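Local coordinates for Rio2 kinase (Chaetomium thermophilum, PDB 4GYI), which binds ADP and magnesium, can carry an acyl-phosphate in its active site, and probably acts as an atypical ATP-dependent serine/threonine kinase in maturation of the pre-40S ribosomal subunit, at residues E15-L20 / A86-A91; A208-D213 / R283-R288; R276-I281 / P296-K301. All coordinates share one frame; numbering follows the deposited sequence.

Contact 1. Residues E15-L20 / A86-A91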
loop_
_atom_site.group_PDB
_atom_site.type_symbol
_atom_site.label_atom_id
_atom_site.label_comp_id
_atom_site.label_asym_id
_atom_site.label_seq_id
_atom_site.Cartn_x
_atom_site.Cartn_y
_atom_site.Cartn_z
ATOM N N GLU A 15 -8.721 22.755 16.777
ATOM C CA GLU A 15 -9.996 22.060 16.934
ATOM C C GLU A 15 -10.710 21.733 15.610
ATOM O O GLU A 15 -11.782 21.140 15.616
ATOM C CB GLU A 15 -10.925 22.744 17.948
ATOM C CG GLU A 15 -10.902 22.064 19.331
ATOM C CD GLU A 15 -12.295 21.808 19.914
ATOM O OE1 GLU A 15 -12.388 21.151 20.979
ATOM O OE2 GLU A 15 -13.295 22.260 19.315
ATOM N N ASP A 16 -10.128 22.098 14.476
ATOM C CA ASP A 16 -10.626 21.525 13.226
ATOM C C ASP A 16 -10.146 20.088 13.163
ATOM O O ASP A 16 -10.892 19.176 12.786
ATOM C CB ASP A 16 -10.148 22.297 12.007
ATOM C CG ASP A 16 -10.883 23.601 11.826
ATOM O OD1 ASP A 16 -11.987 23.734 12.388
ATOM O OD2 ASP A 16 -10.355 24.491 11.127
ATOM N N TRP A 17 -8.895 19.893 13.560
ATOM C CA TRP A 17 -8.325 18.557 13.659
ATOM C C TRP A 17 -9.032 17.681 14.696
ATOM O O TRP A 17 -9.315 16.510 14.447
ATOM C CB TRP A 17 -6.826 18.646 13.928
ATOM C CG TRP A 17 -6.081 19.122 12.719
ATOM C CD1 TRP A 17 -5.501 20.339 12.536
ATOM C CD2 TRP A 17 -5.902 18.401 11.495
ATOM N NE1 TRP A 17 -4.937 20.409 11.284
ATOM C CE2 TRP A 17 -5.166 19.229 10.627
ATOM C CE3 TRP A 17 -6.275 17.122 11.057
ATOM C CZ2 TRP A 17 -4.794 18.821 9.342
ATOM C CZ3 TRP A 17 -5.904 16.716 9.783
ATOM C CH2 TRP A 17 -5.172 17.561 8.943
ATOM N N ARG A 18 -9.337 18.264 15.846
ATOM C CA ARG A 18 -9.980 17.546 16.937
ATOM C C ARG A 18 -11.376 17.038 16.554
ATOM O O ARG A 18 -11.762 15.929 16.912
ATOM C CB ARG A 18 -10.055 18.459 18.162
ATOM C CG ARG A 18 -10.398 17.742 19.447
ATOM C CD ARG A 18 -10.380 18.691 20.654
ATOM N NE ARG A 18 -10.490 17.937 21.899
ATOM C CZ ARG A 18 -9.446 17.450 22.562
ATOM N NH1 ARG A 18 -8.218 17.663 22.105
ATOM N NH2 ARG A 18 -9.626 16.762 23.685
ATOM N N VAL A 19 -12.124 17.860 15.827
ATOM C CA VAL A 19 -13.450 17.488 15.344
ATOM C C VAL A 19 -13.358 16.439 14.224
ATOM O O VAL A 19 -14.113 15.461 14.214
ATOM C CB VAL A 19 -14.234 18.735 14.870
ATOM C CG1 VAL A 19 -15.546 18.343 14.215
ATOM C CG2 VAL A 19 -14.501 19.653 16.044
ATOM N N LEU A 20 -12.429 16.644 13.290
ATOM C CA LEU A 20 -12.161 15.652 12.265
ATOM C C LEU A 20 -11.827 14.311 12.916
ATOM O O LEU A 20 -12.384 13.278 12.550
ATOM C CB LEU A 20 -11.025 16.105 11.336
ATOM C CG LEU A 20 -10.839 15.253 10.081
ATOM C CD1 LEU A 20 -12.156 15.194 9.307
ATOM C CD2 LEU A 20 -9.675 15.774 9.171
ATOM N N ALA A 86 -4.360 10.916 8.152
ATOM C CA ALA A 86 -3.110 10.176 8.007
ATOM C C ALA A 86 -1.913 11.115 7.915
ATOM O O ALA A 86 -0.912 10.904 8.573
ATOM C CB ALA A 86 -3.156 9.264 6.777
ATOM N N LEU A 87 -2.015 12.137 7.071
ATOM C CA LEU A 87 -0.923 13.095 6.898
ATOM C C LEU A 87 -0.590 13.817 8.199
ATOM O O LEU A 87 0.574 14.030 8.523
ATOM C CB LEU A 87 -1.264 14.129 5.827
ATOM C CG LEU A 87 -0.974 13.750 4.377
ATOM C CD1 LEU A 87 -1.558 14.792 3.438
ATOM C CD2 LEU A 87 0.529 13.614 4.170
ATOM N N HIS A 88 -1.631 14.194 8.931
ATOM C CA HIS A 88 -1.483 14.885 10.203
ATOM C C HIS A 88 -0.678 14.036 11.185
ATOM O O HIS A 88 0.221 14.523 11.882
ATOM C CB HIS A 88 -2.866 15.179 10.773
ATOM C CG HIS A 88 -2.860 16.195 11.865
ATOM N ND1 HIS A 88 -2.534 17.517 11.647
ATOM C CD2 HIS A 88 -3.129 16.084 13.185
ATOM C CE1 HIS A 88 -2.607 18.178 12.786
ATOM N NE2 HIS A 88 -2.968 17.333 13.735
ATOM N N THR A 89 -1.001 12.751 11.224
ATOM C CA THR A 89 -0.292 11.818 12.077
ATOM C C THR A 89 1.172 11.712 11.647
ATOM O O THR A 89 2.069 11.737 12.491
ATOM C CB THR A 89 -0.974 10.439 12.062
ATOM O OG1 THR A 89 -2.273 10.563 12.638
ATOM C CG2 THR A 89 -0.179 9.407 12.851
ATOM N N HIS A 90 1.418 11.612 10.342
ATOM C CA HIS A 90 2.801 11.558 9.861
ATOM C C HIS A 90 3.555 12.860 10.176
ATOM O O HIS A 90 4.734 12.831 10.505
ATOM C CB HIS A 90 2.864 11.291 8.358
ATOM C CG HIS A 90 2.397 9.929 7.956
ATOM N ND1 HIS A 90 2.905 8.774 8.511
ATOM C CD2 HIS A 90 1.484 9.536 7.035
ATOM C CE1 HIS A 90 2.316 7.728 7.957
ATOM N NE2 HIS A 90 1.448 8.162 7.059
ATOM N N ALA A 91 2.870 13.994 10.054
ATOM C CA ALA A 91 3.462 15.282 10.381
ATOM C C ALA A 91 3.803 15.353 11.859
ATOM O O ALA A 91 4.909 15.770 12.231
ATOM C CB ALA A 91 2.508 16.410 10.020
#

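Contact 2. Residues A208-D213 / R283-R288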
loop_
_atom_site.group_PDB
_atom_site.type_symbol
_atom_site.label_atom_id
_atom_site.label_comp_id
_atom_site.label_asym_id
_atom_site.label_seq_id
_atom_site.Cartn_x
_atom_site.Cartn_y
_atom_site.Cartn_z
ATOM N N ALA A 208 19.865 -13.200 -19.169
ATOM C CA ALA A 208 19.965 -14.446 -18.407
ATOM C C ALA A 208 20.374 -14.257 -16.952
ATOM O O ALA A 208 19.917 -14.997 -16.077
ATOM C CB ALA A 208 20.921 -15.433 -19.107
ATOM N N SER A 209 21.250 -13.287 -16.701
ATOM C CA SER A 209 21.669 -12.970 -15.340
ATOM C C SER A 209 20.531 -12.361 -14.553
ATOM O O SER A 209 20.297 -12.727 -13.408
ATOM C CB SER A 209 22.832 -11.981 -15.348
ATOM O OG SER A 209 24.032 -12.620 -15.740
ATOM N N LEU A 210 19.846 -11.401 -15.161
ATOM C CA LEU A 210 18.743 -10.738 -14.482
ATOM C C LEU A 210 17.623 -11.750 -14.206
ATOM O O LEU A 210 17.079 -11.787 -13.105
ATOM C CB LEU A 210 18.244 -9.535 -15.290
ATOM C CG LEU A 210 17.023 -8.795 -14.727
ATOM C CD1 LEU A 210 17.291 -8.271 -13.313
ATOM C CD2 LEU A 210 16.569 -7.665 -15.658
ATOM N N TYR A 211 17.305 -12.572 -15.208
ATOM C CA TYR A 211 16.321 -13.631 -15.057
ATOM C C TYR A 211 16.674 -14.543 -13.895
ATOM O O TYR A 211 15.829 -14.825 -13.046
ATOM C CB TYR A 211 16.212 -14.442 -16.338
ATOM C CG TYR A 211 15.285 -15.642 -16.254
ATOM C CD1 TYR A 211 13.927 -15.512 -16.497
ATOM C CD2 TYR A 211 15.776 -16.907 -15.949
ATOM C CE1 TYR A 211 13.082 -16.607 -16.443
ATOM C CE2 TYR A 211 14.936 -18.009 -15.895
ATOM C CZ TYR A 211 13.597 -17.850 -16.145
ATOM O OH TYR A 211 12.762 -18.927 -16.091
ATOM N N ALA A 212 17.929 -14.974 -13.838
ATOM C CA ALA A 212 18.389 -15.825 -12.740
ATOM C C ALA A 212 18.258 -15.130 -11.396
ATOM O O ALA A 212 17.900 -15.755 -10.400
ATOM C CB ALA A 212 19.813 -16.244 -12.964
ATOM N N ASP A 213 18.550 -13.833 -11.360
ATOM C CA ASP A 213 18.356 -13.076 -10.127
ATOM C C ASP A 213 16.863 -13.023 -9.683
ATOM O O ASP A 213 16.541 -13.236 -8.514
ATOM C CB ASP A 213 18.990 -11.677 -10.239
ATOM C CG ASP A 213 20.524 -11.708 -10.109
ATOM O OD1 ASP A 213 21.124 -12.813 -10.131
ATOM O OD2 ASP A 213 21.135 -10.623 -9.989
ATOM N N ARG A 283 7.112 -14.792 -19.263
ATOM C CA ARG A 283 6.409 -14.040 -20.307
ATOM C C ARG A 283 7.138 -12.737 -20.632
ATOM O O ARG A 283 7.456 -12.476 -21.788
ATOM C CB ARG A 283 4.978 -13.717 -19.890
ATOM C CG ARG A 283 3.919 -14.692 -20.367
ATOM C CD ARG A 283 2.536 -14.093 -20.126
ATOM N NE ARG A 283 2.473 -12.719 -20.621
ATOM C CZ ARG A 283 1.781 -12.337 -21.689
ATOM N NH1 ARG A 283 1.065 -13.220 -22.372
ATOM N NH2 ARG A 283 1.793 -11.065 -22.069
ATOM N N PHE A 284 7.409 -11.934 -19.604
ATOM C CA PHE A 284 8.090 -10.664 -19.802
ATOM C C PHE A 284 9.441 -10.840 -20.502
ATOM O O PHE A 284 9.724 -10.176 -21.500
ATOM C CB PHE A 284 8.272 -9.911 -18.482
ATOM C CG PHE A 284 9.040 -8.635 -18.636
ATOM C CD1 PHE A 284 8.432 -7.511 -19.177
ATOM C CD2 PHE A 284 10.384 -8.572 -18.283
ATOM C CE1 PHE A 284 9.139 -6.326 -19.335
ATOM C CE2 PHE A 284 11.106 -7.410 -18.448
ATOM C CZ PHE A 284 10.479 -6.272 -18.961
ATOM N N PHE A 285 10.251 -11.763 -20.002
ATOM C CA PHE A 285 11.547 -12.036 -20.606
ATOM C C PHE A 285 11.448 -12.567 -22.019
ATOM O O PHE A 285 12.382 -12.444 -22.797
ATOM C CB PHE A 285 12.376 -12.963 -19.729
ATOM C CG PHE A 285 13.128 -12.231 -18.669
ATOM C CD1 PHE A 285 14.496 -12.107 -18.733
ATOM C CD2 PHE A 285 12.448 -11.601 -17.638
ATOM C CE1 PHE A 285 15.183 -11.398 -17.760
ATOM C CE2 PHE A 285 13.130 -10.902 -16.667
ATOM C CZ PHE A 285 14.494 -10.797 -16.729
ATOM N N GLU A 286 10.304 -13.132 -22.364
ATOM C CA GLU A 286 10.151 -13.673 -23.696
ATOM C C GLU A 286 9.788 -12.545 -24.653
ATOM O O GLU A 286 10.387 -12.419 -25.720
ATOM C CB GLU A 286 9.108 -14.788 -23.709
ATOM C CG GLU A 286 9.222 -15.734 -24.882
ATOM C CD GLU A 286 8.699 -15.138 -26.171
ATOM O OE1 GLU A 286 7.825 -14.245 -26.097
ATOM O OE2 GLU A 286 9.161 -15.562 -27.258
ATOM N N ARG A 287 8.821 -11.712 -24.273
ATOM C CA ARG A 287 8.393 -10.632 -25.162
ATOM C C ARG A 287 9.354 -9.433 -25.210
ATOM O O ARG A 287 9.523 -8.817 -26.264
ATOM C CB ARG A 287 6.945 -10.193 -24.886
ATOM C CG ARG A 287 6.597 -10.012 -23.425
ATOM C CD ARG A 287 5.132 -9.604 -23.228
ATOM N NE ARG A 287 4.743 -9.583 -21.813
ATOM C CZ ARG A 287 4.861 -8.529 -21.004
ATOM N NH1 ARG A 287 5.362 -7.387 -21.455
ATOM N NH2 ARG A 287 4.476 -8.617 -19.737
ATOM N N ARG A 288 9.998 -9.119 -24.088
ATOM C CA ARG A 288 10.864 -7.936 -24.015
ATOM C C ARG A 288 12.316 -8.174 -24.465
ATOM O O ARG A 288 12.894 -7.340 -25.163
ATOM C CB ARG A 288 10.803 -7.305 -22.613
ATOM C CG ARG A 288 11.834 -6.207 -22.344
ATOM C CD ARG A 288 11.656 -4.966 -23.214
ATOM N NE ARG A 288 12.705 -3.977 -22.939
ATOM C CZ ARG A 288 13.807 -3.804 -23.675
ATOM N NH1 ARG A 288 14.022 -4.543 -24.759
ATOM N NH2 ARG A 288 14.697 -2.883 -23.330
#

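Contact 3. Residues R276-I281 / P296-K301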
loop_
_atom_site.group_PDB
_atom_site.type_symbol
_atom_site.label_atom_id
_atom_site.label_comp_id
_atom_site.label_asym_id
_atom_site.label_seq_id
_atom_site.Cartn_x
_atom_site.Cartn_y
_atom_site.Cartn_z
ATOM N N ARG A 276 2.098 -18.593 -11.162
ATOM C CA ARG A 276 1.702 -17.374 -11.837
ATOM C C ARG A 276 2.816 -16.330 -11.795
ATOM O O ARG A 276 3.068 -15.646 -12.782
ATOM C CB ARG A 276 0.432 -16.817 -11.219
ATOM C CG ARG A 276 -0.272 -15.807 -12.096
ATOM C CD ARG A 276 -1.584 -15.364 -11.461
ATOM N NE ARG A 276 -1.353 -14.555 -10.275
ATOM C CZ ARG A 276 -2.314 -14.088 -9.481
ATOM N NH1 ARG A 276 -3.587 -14.349 -9.747
ATOM N NH2 ARG A 276 -1.998 -13.355 -8.419
ATOM N N ASP A 277 3.474 -16.206 -10.651
ATOM C CA ASP A 277 4.626 -15.312 -10.530
ATOM C C ASP A 277 5.737 -15.706 -11.523
ATOM O O ASP A 277 6.236 -14.871 -12.287
ATOM C CB ASP A 277 5.157 -15.287 -9.078
ATOM C CG ASP A 277 4.314 -14.373 -8.127
ATOM O OD1 ASP A 277 3.425 -13.623 -8.614
ATOM O OD2 ASP A 277 4.566 -14.390 -6.889
ATOM N N VAL A 278 6.112 -16.981 -11.516
ATOM C CA VAL A 278 7.144 -17.482 -12.423
ATOM C C VAL A 278 6.760 -17.254 -13.898
ATOM O O VAL A 278 7.578 -16.808 -14.701
ATOM C CB VAL A 278 7.401 -18.993 -12.179
ATOM C CG1 VAL A 278 8.280 -19.577 -13.269
ATOM C CG2 VAL A 278 8.003 -19.232 -10.796
ATOM N N GLN A 279 5.514 -17.553 -14.254
ATOM C CA GLN A 279 5.071 -17.386 -15.637
ATOM C C GLN A 279 5.040 -15.914 -16.059
ATOM O O GLN A 279 5.281 -15.610 -17.226
ATOM C CB GLN A 279 3.708 -18.042 -15.867
ATOM C CG GLN A 279 3.720 -19.212 -16.860
ATOM C CD GLN A 279 4.771 -20.283 -16.537
ATOM O OE1 GLN A 279 5.557 -20.674 -17.402
ATOM N NE2 GLN A 279 4.775 -20.768 -15.295
ATOM N N CYS A 280 4.754 -15.008 -15.118
ATOM C CA CYS A 280 4.813 -13.570 -15.409
ATOM C C CYS A 280 6.219 -13.135 -15.814
ATOM O O CYS A 280 6.400 -12.420 -16.806
ATOM C CB CYS A 280 4.347 -12.727 -14.215
ATOM S SG CYS A 280 2.583 -12.374 -14.223
ATOM N N ILE A 281 7.200 -13.568 -15.031
ATOM C CA ILE A 281 8.605 -13.322 -15.333
ATOM C C ILE A 281 9.013 -13.901 -16.700
ATOM O O ILE A 281 9.571 -13.186 -17.542
ATOM C CB ILE A 281 9.507 -13.900 -14.229
ATOM C CG1 ILE A 281 9.274 -13.149 -12.911
ATOM C CG2 ILE A 281 10.963 -13.847 -14.636
ATOM C CD1 ILE A 281 9.313 -11.655 -13.058
ATOM N N PRO A 296 14.032 -25.829 -16.792
ATOM C CA PRO A 296 12.609 -26.076 -16.519
ATOM C C PRO A 296 12.190 -25.588 -15.128
ATOM O O PRO A 296 12.995 -25.603 -14.193
ATOM C CB PRO A 296 12.496 -27.603 -16.602
ATOM C CG PRO A 296 13.678 -28.028 -17.421
ATOM C CD PRO A 296 14.768 -27.078 -17.047
ATOM N N GLY A 297 10.939 -25.161 -14.992
ATOM C CA GLY A 297 10.458 -24.651 -13.722
ATOM C C GLY A 297 10.936 -23.235 -13.423
ATOM O O GLY A 297 11.070 -22.435 -14.346
ATOM N N PRO A 298 11.195 -22.914 -12.136
ATOM C CA PRO A 298 11.045 -23.834 -11.002
ATOM C C PRO A 298 9.581 -24.171 -10.770
ATOM O O PRO A 298 8.705 -23.433 -11.213
ATOM C CB PRO A 298 11.609 -23.035 -9.818
ATOM C CG PRO A 298 11.415 -21.627 -10.179
ATOM C CD PRO A 298 11.576 -21.560 -11.686
ATOM N N PHE A 299 9.324 -25.309 -10.146
ATOM C CA PHE A 299 7.957 -25.744 -9.921
ATOM C C PHE A 299 7.657 -25.637 -8.442
ATOM O O PHE A 299 8.560 -25.777 -7.605
ATOM C CB PHE A 299 7.774 -27.189 -10.375
ATOM C CG PHE A 299 8.367 -27.480 -11.717
ATOM C CD1 PHE A 299 7.707 -27.107 -12.876
ATOM C CD2 PHE A 299 9.584 -28.131 -11.823
ATOM C CE1 PHE A 299 8.250 -27.375 -14.119
ATOM C CE2 PHE A 299 10.129 -28.401 -13.056
ATOM C CZ PHE A 299 9.456 -28.025 -14.211
ATOM N N TYR A 300 6.389 -25.399 -8.129
ATOM C CA TYR A 300 5.937 -25.261 -6.750
ATOM C C TYR A 300 6.314 -26.444 -5.851
ATOM O O TYR A 300 6.749 -26.244 -4.714
ATOM C CB TYR A 300 4.429 -25.064 -6.720
ATOM C CG TYR A 300 3.847 -25.039 -5.328
ATOM C CD1 TYR A 300 3.943 -23.902 -4.536
ATOM C CD2 TYR A 300 3.197 -26.156 -4.806
ATOM C CE1 TYR A 300 3.400 -23.874 -3.258
ATOM C CE2 TYR A 300 2.660 -26.141 -3.533
ATOM C CZ TYR A 300 2.764 -24.997 -2.763
ATOM O OH TYR A 300 2.218 -24.980 -1.497
ATOM N N LYS A 301 6.147 -27.669 -6.344
ATOM C CA LYS A 301 6.430 -28.832 -5.503
ATOM C C LYS A 301 7.893 -28.889 -5.080
ATOM O O LYS A 301 8.200 -29.368 -3.991
ATOM C CB LYS A 301 6.003 -30.153 -6.156
ATOM C CG LYS A 301 5.421 -30.030 -7.549
ATOM C CD LYS A 301 6.502 -30.012 -8.624
ATOM C CE LYS A 301 7.206 -31.357 -8.745
ATOM N NZ LYS A 301 8.094 -31.406 -9.940
#

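Contact 1. Residues E15-L20 / A86-A91
The rings of W17 and H88 lie face to face and carry the contact between 15-20 and 86-91. The imidazole sits over the five-membered half of the indole, with centroids 3.8 Å apart and planes turned by 15°. The closest pair is H88 ND1 and W17 CE2, at 3.3 Å. The methylene of H88 adds a CH-pi contact: H88 CB stands 3.9 Å from the centroid of the W17 six-membered ring, over its face. The histidine thus spans both halves of the indole. Stack and CH-pi contact together make the whole contact; no hydrogen bond crosses. The H88 ring is brought there by CG lying anti to the backbone N (chi1 -164°). An alanine in place of W17 would remove the indole and would probably leave the H88 imidazole without its stacking surface and freer to turn. Further out, M9 and L12 also touch W17, and M9 reaches L87. D16 OD1 hydrogen-bonds to S54 OG, which ties helix 14-26 to helix 51-60. On the far side of helix 79-92, H90 NE2 hydrogen-bonds to T187 OG1 of strand 187-191. The nearest CA atoms across the contact, W17 CA and H88 CA, are 8.5 Å apart. This is aromatic helix-helix packing between the first and last helices of the helix-turn-helix-type N-terminal domain of Rio2.

Contact 2. Residues A208-D213 / R283-R288
Aromatic packing comes first: Y211 meets F285 edge to face. The edge of the tyrosine ring points at the face of the phenylalanine, with centroids 5.5 Å apart and planes at 68°. The touching atom is Y211 CD1, which stands 4.0 Å from F285 CG, toward the rim of that ring rather than over its centre. Y211 reaches this place with CG anti to its own N (chi1 176°), which brings its CD1 edge over the face of F285.

Apolar contacts hold the rest of the phenylalanine. Y211 CB lies 3.5 Å from F285 CE1. F285 CE1 is equally near Y211 N, at 3.5 Å, so the far end of the ring rests on the helix backbone. L210 comes to the ring from its edge, near the ring plane, with CG 3.8 Å from F285 CZ. L210 CD2 follows at 3.9 Å from the same CZ. F285 thus meets two consecutive residues of helix 207-223, Y211 over a face and L210 at the edge. All three side chains are buried. The contact joins helices 207-223 and 270-289, both in the RIO domain, which has the protein kinase fold.

Rings outside the segments extend the cluster. F289 meets F285 edge to face, and F291 meets the Y211 ring.

Beyond the contact, R287 NH2 forms a salt bridge with E233 OE2, and R288 NH2 hydrogen-bonds to the carbonyl oxygen of V201.

Contact 3. Residues R276-I281 / P296-K301
V278 is the residue of 276-281 that meets 296-301, packing on G297 and P298. The residues before it on the helix face elsewhere. R276 NH2 hydrogen-bonds to the carbonyl oxygen of G229. D277 turns both carboxylate oxygens to backbone amides: OD2 takes the N-H of G229 and OD1 that of F231. An F-helix aspartate that accepts N-H groups of the catalytic loop is a feature of protein kinases, and D277 is consistent with it. V278 follows, and one methyl does the touching. CG1 lies anti to the backbone N (chi1 170°) and rests 4.2 Å from P298 CD, at the ring carbon next to the proline nitrogen. The same methyl stands 4.1 Å from G297 O, a van der Waals approach. No hydrogen bond crosses between the segments, and the nearest CA atoms, V278 CA and P298 CA, are 7.6 Å apart. I281 packs on Y211 and F231.

The other partner is a bent piece of chain. The peptide between G297 and P298 is cis, and G297 has a positive phi (77°). The F299 ring lies over G297, whose CA stands 3.5 Å above the ring plane. F299 also occupies the N-cap position of helix 300-304. K282, the next residue of helix 270-289, donates from NZ to G297 O. Around the contact, P298 also packs on I215 and L219 of helix 207-223, and Y300 touches A270, E271 and F274, so this turn bridges two helices of the RIO domain.

Overall arrangement
Contacts 2 and 3 are neighbours, with centres 12 Å apart, and both use helix 270-289. They touch: Y211 CD1 of contact 2 lies 3.9 Å from I281 CG2 of contact 3. Their segments alternate along the chain. Helix 207-223, one side of contact 2, also packs on P298 of contact 3. Contact 1 stands apart, across the chain's centre. Its centre is 46 Å from each of the others, and its nearest atoms are about 30 Å from contact 2 and about 27 Å from contact 3. All three lie away from the ADP and magnesium sites, which include N235 and phosphorylated D258. Contact 1 is in the N-terminal domain, contacts 2 and 3 in the RIO domain; none joins the two.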